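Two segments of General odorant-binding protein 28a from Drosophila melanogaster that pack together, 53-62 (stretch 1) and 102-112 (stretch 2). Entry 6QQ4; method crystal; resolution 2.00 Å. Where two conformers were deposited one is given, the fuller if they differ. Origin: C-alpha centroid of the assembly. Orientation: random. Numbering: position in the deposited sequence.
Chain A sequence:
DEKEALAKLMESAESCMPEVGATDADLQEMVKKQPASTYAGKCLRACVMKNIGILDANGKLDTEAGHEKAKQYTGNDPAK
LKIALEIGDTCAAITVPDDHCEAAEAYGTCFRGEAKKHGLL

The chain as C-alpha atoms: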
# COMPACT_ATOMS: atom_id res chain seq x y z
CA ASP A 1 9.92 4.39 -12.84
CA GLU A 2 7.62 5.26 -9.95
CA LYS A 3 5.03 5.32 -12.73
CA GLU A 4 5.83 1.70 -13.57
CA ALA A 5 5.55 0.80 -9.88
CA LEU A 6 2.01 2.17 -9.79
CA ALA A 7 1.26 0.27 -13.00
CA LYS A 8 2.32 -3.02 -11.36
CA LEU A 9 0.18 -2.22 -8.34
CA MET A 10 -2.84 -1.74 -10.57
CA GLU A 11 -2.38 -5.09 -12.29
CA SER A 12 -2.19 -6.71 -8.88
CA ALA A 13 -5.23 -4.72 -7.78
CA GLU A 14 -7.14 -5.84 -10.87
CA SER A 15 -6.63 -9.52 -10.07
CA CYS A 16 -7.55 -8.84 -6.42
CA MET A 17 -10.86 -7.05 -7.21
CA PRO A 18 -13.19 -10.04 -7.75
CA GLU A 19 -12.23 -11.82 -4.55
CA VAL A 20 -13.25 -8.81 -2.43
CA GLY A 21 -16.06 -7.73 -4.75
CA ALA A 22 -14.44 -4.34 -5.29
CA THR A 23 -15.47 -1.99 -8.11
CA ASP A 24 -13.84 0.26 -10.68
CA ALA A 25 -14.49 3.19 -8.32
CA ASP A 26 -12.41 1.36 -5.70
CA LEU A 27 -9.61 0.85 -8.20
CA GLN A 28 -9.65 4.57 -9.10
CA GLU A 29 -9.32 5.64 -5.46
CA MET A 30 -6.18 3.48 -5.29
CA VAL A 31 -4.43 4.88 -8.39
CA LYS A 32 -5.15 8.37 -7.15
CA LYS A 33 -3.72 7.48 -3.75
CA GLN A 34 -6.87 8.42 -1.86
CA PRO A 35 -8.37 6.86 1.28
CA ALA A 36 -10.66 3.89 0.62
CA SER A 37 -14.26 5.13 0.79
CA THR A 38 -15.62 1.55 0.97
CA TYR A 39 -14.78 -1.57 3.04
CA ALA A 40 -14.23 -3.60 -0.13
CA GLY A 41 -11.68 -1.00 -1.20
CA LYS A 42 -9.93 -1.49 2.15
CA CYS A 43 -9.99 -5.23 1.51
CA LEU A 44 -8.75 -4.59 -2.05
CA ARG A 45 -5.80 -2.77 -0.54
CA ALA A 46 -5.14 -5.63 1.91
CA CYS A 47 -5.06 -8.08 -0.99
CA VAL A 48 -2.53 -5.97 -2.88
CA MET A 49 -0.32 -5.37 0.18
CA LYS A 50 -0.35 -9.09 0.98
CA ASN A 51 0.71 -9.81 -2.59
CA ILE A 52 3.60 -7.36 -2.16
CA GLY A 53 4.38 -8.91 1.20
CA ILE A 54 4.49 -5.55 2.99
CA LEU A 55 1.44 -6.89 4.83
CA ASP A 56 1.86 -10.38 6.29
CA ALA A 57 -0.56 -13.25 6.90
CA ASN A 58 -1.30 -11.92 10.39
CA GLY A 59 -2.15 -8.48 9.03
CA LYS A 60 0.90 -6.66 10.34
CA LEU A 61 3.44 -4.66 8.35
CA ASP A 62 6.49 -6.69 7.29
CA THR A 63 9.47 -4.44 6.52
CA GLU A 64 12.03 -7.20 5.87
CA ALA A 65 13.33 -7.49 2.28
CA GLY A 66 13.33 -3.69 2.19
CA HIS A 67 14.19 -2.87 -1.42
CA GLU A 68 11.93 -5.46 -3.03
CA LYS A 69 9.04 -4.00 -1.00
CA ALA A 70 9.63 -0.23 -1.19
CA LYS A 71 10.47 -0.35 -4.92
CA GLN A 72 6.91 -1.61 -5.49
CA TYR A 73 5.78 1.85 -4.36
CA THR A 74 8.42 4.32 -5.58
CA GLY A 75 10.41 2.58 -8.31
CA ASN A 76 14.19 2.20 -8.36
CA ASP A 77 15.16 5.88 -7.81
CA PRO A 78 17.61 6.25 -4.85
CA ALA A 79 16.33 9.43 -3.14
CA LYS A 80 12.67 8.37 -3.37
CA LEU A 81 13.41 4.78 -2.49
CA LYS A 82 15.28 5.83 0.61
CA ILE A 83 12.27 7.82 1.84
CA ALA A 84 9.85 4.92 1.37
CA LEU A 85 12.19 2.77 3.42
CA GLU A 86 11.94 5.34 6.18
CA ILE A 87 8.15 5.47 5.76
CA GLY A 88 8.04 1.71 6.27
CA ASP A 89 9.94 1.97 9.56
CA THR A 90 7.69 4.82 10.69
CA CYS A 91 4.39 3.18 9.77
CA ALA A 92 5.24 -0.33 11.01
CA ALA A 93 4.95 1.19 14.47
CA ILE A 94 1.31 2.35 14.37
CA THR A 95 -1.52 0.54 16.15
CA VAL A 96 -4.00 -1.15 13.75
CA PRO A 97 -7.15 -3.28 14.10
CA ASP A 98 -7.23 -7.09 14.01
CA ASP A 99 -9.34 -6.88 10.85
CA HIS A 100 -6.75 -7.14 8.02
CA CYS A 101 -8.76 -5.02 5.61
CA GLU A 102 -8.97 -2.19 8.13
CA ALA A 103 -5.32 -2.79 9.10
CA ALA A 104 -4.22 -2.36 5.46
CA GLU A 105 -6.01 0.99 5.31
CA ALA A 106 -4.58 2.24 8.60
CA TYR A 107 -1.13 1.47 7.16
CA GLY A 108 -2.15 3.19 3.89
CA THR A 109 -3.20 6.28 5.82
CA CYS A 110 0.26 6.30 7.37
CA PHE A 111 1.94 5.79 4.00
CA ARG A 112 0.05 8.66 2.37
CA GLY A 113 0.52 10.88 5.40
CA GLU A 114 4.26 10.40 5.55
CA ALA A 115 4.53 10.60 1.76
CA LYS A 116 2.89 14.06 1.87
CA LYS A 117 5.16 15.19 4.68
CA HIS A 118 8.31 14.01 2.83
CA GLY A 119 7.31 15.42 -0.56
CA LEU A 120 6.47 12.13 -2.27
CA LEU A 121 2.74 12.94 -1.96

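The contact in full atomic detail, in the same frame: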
# COMPACT_ATOMS: atom_id res chain seq x y z
N GLY A 53 3.72 -8.34 0.05
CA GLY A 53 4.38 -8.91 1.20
C GLY A 53 4.66 -7.87 2.27
O GLY A 53 5.18 -8.22 3.34
N ILE A 54 4.32 -6.61 1.99
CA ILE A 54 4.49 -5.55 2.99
C ILE A 54 3.48 -5.77 4.12
O ILE A 54 3.72 -5.38 5.27
CB ILE A 54 4.35 -4.13 2.34
CG1 ILE A 54 4.57 -3.02 3.38
CG2 ILE A 54 3.02 -3.98 1.58
CD1 ILE A 54 5.98 -2.98 4.01
N LEU A 55 2.38 -6.44 3.81
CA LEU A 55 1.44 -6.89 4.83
C LEU A 55 1.50 -8.41 4.94
O LEU A 55 1.37 -9.11 3.93
CB LEU A 55 0.01 -6.45 4.50
CG LEU A 55 -1.05 -6.73 5.56
CD1 LEU A 55 -0.71 -5.97 6.80
CD2 LEU A 55 -2.46 -6.35 5.04
N ASP A 56 1.70 -8.93 6.14
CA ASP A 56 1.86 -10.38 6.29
C ASP A 56 0.54 -11.06 6.66
O ASP A 56 -0.46 -10.39 6.91
CB ASP A 56 2.94 -10.72 7.33
CG ASP A 56 2.61 -10.26 8.74
OD1 ASP A 56 1.43 -10.32 9.16
OD2 ASP A 56 3.55 -9.85 9.46
N ALA A 57 0.59 -12.38 6.68
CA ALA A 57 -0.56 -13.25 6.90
C ALA A 57 -1.27 -13.03 8.24
O ALA A 57 -2.39 -13.51 8.44
CB ALA A 57 -0.13 -14.72 6.78
N ASN A 58 -0.62 -12.32 9.16
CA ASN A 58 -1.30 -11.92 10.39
C ASN A 58 -1.69 -10.44 10.37
O ASN A 58 -2.02 -9.86 11.41
CB ASN A 58 -0.43 -12.22 11.61
CG ASN A 58 -0.64 -13.64 12.12
OD1 ASN A 58 -0.05 -14.59 11.61
ND2 ASN A 58 -1.51 -13.78 13.13
N GLY A 59 -1.66 -9.84 9.19
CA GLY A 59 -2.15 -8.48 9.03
C GLY A 59 -1.32 -7.42 9.72
O GLY A 59 -1.84 -6.40 10.18
N LYS A 60 -0.01 -7.65 9.78
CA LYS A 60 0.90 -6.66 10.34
C LYS A 60 1.93 -6.29 9.28
O LYS A 60 2.19 -7.08 8.38
CB LYS A 60 1.59 -7.20 11.60
CG LYS A 60 0.63 -7.75 12.65
CD LYS A 60 -0.22 -6.67 13.30
CE LYS A 60 -1.11 -7.26 14.39
NZ LYS A 60 -2.46 -6.59 14.45
N LEU A 61 2.48 -5.09 9.36
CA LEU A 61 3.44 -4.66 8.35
C LEU A 61 4.73 -5.47 8.48
O LEU A 61 5.22 -5.71 9.59
CB LEU A 61 3.74 -3.16 8.48
CG LEU A 61 4.02 -2.40 7.19
CD1 LEU A 61 2.72 -2.18 6.41
CD2 LEU A 61 4.73 -1.09 7.47
N ASP A 62 5.26 -5.91 7.34
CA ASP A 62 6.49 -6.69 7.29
C ASP A 62 7.55 -5.93 6.48
O ASP A 62 7.50 -5.92 5.25
CB ASP A 62 6.23 -8.06 6.67
CG ASP A 62 7.38 -9.04 6.90
OD1 ASP A 62 8.55 -8.62 6.88
OD2 ASP A 62 7.08 -10.24 7.08
N GLU A 102 -9.11 -3.46 7.43
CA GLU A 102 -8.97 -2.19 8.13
C GLU A 102 -7.50 -1.92 8.52
O GLU A 102 -7.07 -0.77 8.57
CB GLU A 102 -9.90 -2.17 9.36
CG GLU A 102 -11.38 -2.07 8.97
CD GLU A 102 -12.35 -2.26 10.14
OE1 GLU A 102 -11.96 -2.77 11.20
OE2 GLU A 102 -13.53 -1.88 9.97
N ALA A 103 -6.74 -2.97 8.78
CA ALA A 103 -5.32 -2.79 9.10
C ALA A 103 -4.54 -2.27 7.89
O ALA A 103 -3.67 -1.41 8.03
CB ALA A 103 -4.71 -4.06 9.61
N ALA A 104 -4.86 -2.80 6.70
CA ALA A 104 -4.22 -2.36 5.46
C ALA A 104 -4.47 -0.87 5.23
O ALA A 104 -3.56 -0.14 4.84
CB ALA A 104 -4.71 -3.15 4.29
N GLU A 105 -5.68 -0.42 5.52
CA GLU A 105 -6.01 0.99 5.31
C GLU A 105 -5.39 1.92 6.36
O GLU A 105 -5.06 3.07 6.06
CB GLU A 105 -7.53 1.17 5.29
CG GLU A 105 -7.98 2.55 4.93
CD GLU A 105 -7.49 3.00 3.55
OE1 GLU A 105 -6.99 2.16 2.79
OE2 GLU A 105 -7.63 4.20 3.22
N ALA A 106 -5.24 1.44 7.59
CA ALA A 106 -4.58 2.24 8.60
C ALA A 106 -3.10 2.39 8.23
O ALA A 106 -2.53 3.46 8.40
CB ALA A 106 -4.74 1.64 9.97
N TYR A 107 -2.48 1.34 7.71
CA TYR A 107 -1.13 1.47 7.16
C TYR A 107 -1.09 2.43 5.96
O TYR A 107 -0.17 3.23 5.84
CB TYR A 107 -0.57 0.10 6.75
CG TYR A 107 -0.19 -0.76 7.92
CD1 TYR A 107 0.59 -0.25 8.95
CD2 TYR A 107 -0.63 -2.08 8.01
CE1 TYR A 107 0.93 -1.03 10.04
CE2 TYR A 107 -0.31 -2.86 9.10
CZ TYR A 107 0.47 -2.34 10.10
OH TYR A 107 0.81 -3.13 11.18
N GLY A 108 -2.08 2.34 5.08
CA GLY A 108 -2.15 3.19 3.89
C GLY A 108 -2.30 4.66 4.23
O GLY A 108 -1.70 5.53 3.60
N THR A 109 -3.10 4.94 5.25
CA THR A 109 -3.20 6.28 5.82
C THR A 109 -1.82 6.78 6.24
O THR A 109 -1.43 7.91 5.94
CB THR A 109 -4.14 6.29 7.02
OG1 THR A 109 -5.45 5.89 6.60
CG2 THR A 109 -4.21 7.69 7.61
N CYS A 110 -1.07 5.92 6.91
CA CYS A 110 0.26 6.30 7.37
C CYS A 110 1.20 6.56 6.18
O CYS A 110 1.94 7.57 6.14
CB CYS A 110 0.84 5.22 8.28
SG CYS A 110 2.38 5.70 9.08
N PHE A 111 1.16 5.65 5.22
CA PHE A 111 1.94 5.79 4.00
C PHE A 111 1.68 7.13 3.31
O PHE A 111 2.63 7.85 2.98
CB PHE A 111 1.63 4.65 3.03
CG PHE A 111 2.18 3.31 3.48
CD1 PHE A 111 2.97 3.21 4.60
CD2 PHE A 111 1.90 2.16 2.76
CE1 PHE A 111 3.48 1.97 5.01
CE2 PHE A 111 2.39 0.92 3.15
CZ PHE A 111 3.18 0.83 4.27
N ARG A 112 0.41 7.44 3.07
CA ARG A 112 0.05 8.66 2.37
C ARG A 112 0.43 9.87 3.18
O ARG A 112 0.88 10.87 2.62
CB ARG A 112 -1.44 8.70 2.08
CG ARG A 112 -1.91 7.68 1.09
CD ARG A 112 -3.30 8.03 0.58
NE ARG A 112 -4.19 8.33 1.68
CZ ARG A 112 -4.86 7.40 2.37
NH1 ARG A 112 -4.74 6.11 2.05
NH2 ARG A 112 -5.64 7.77 3.36

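Residues 102-112 of General odorant-binding protein 28a form part of a longer helix, and one side of it packs against the irregular loop 53-62; together the two stretches bury 321 Å². The loop is folded back on itself by a type I turn from Asp56 to Gly59. Backbone hydrogen bonds from Asp56 N to Lys60 O (2.9 Å) and from Asp62 N to Ile54 O (2.6 Å) tie its two arms together, and Asp56 OD1 accepts from Asn58 N (2.9 Å) and Lys60 N (3.1 Å), so both arms meet the helix as a unit.

Glu102, at the start of the helical stretch, does not reach the loop. Ala103 points toward it, and its CB lies 3.7 Å from Gly59 O, where the small methyl group lets the backbone of the turn come near: the CA atoms of Ala103 and Gly59 are 6.5 Å apart. Gly59 has positive phi, a conformation that favours glycine. Ala104 points sideways yet still offers its CB to Leu55 CD2 at 4.0 Å, an apolar contact between two buried residues.

Glu105 and Ala106 take no part in the contact, although Glu105 OE2 makes a long salt bridge along the helix with Arg112 NH1 (3.7 Å). One turn beyond Ala103, Tyr107 is the centre of the interface and has the largest covered area, 79 Å². With chi1 at -73° (m), its ring reaches the loop, where Leu61, Leu55 and Gly59 surround part of it. Leu61 CD1 sits over one ring face, 3.7 Å from the ring centroid of Tyr107 and 17° off the normal, a CH-pi contact; Gly59 O lies at the ring edge, 4.0 Å from Tyr107 CE2. Leu55 CD1 adds an apolar contact with the same Tyr107 CE2 at 3.9 Å. At the tip of the ring, Tyr107 OH accepts a hydrogen bond from Leu61 N (3.2 Å, 152°), the single hydrogen bond between the stretches. Leu61 therefore grips the tyrosine twice, by its backbone amide and by its side chain. Lys60 passes close by, with its CA 3.6 Å from Tyr107 OH, but its CA-to-CB bond points away from the helix, although CB still lies 4.2 Å from Tyr107 OH.

Gly108, Thr109 and Cys110 make no contact with the loop. Phe111, one turn after Tyr107, closes the interface: its CZ lies 3.7 Å from Leu61 CD1 and 4.2 Å from Ile54 CG1, the latter at the ring edge. Leu61 CD1 thus touches both aromatic rings, linking two successive turns of the helix. Arg112 lies beyond the loop's reach.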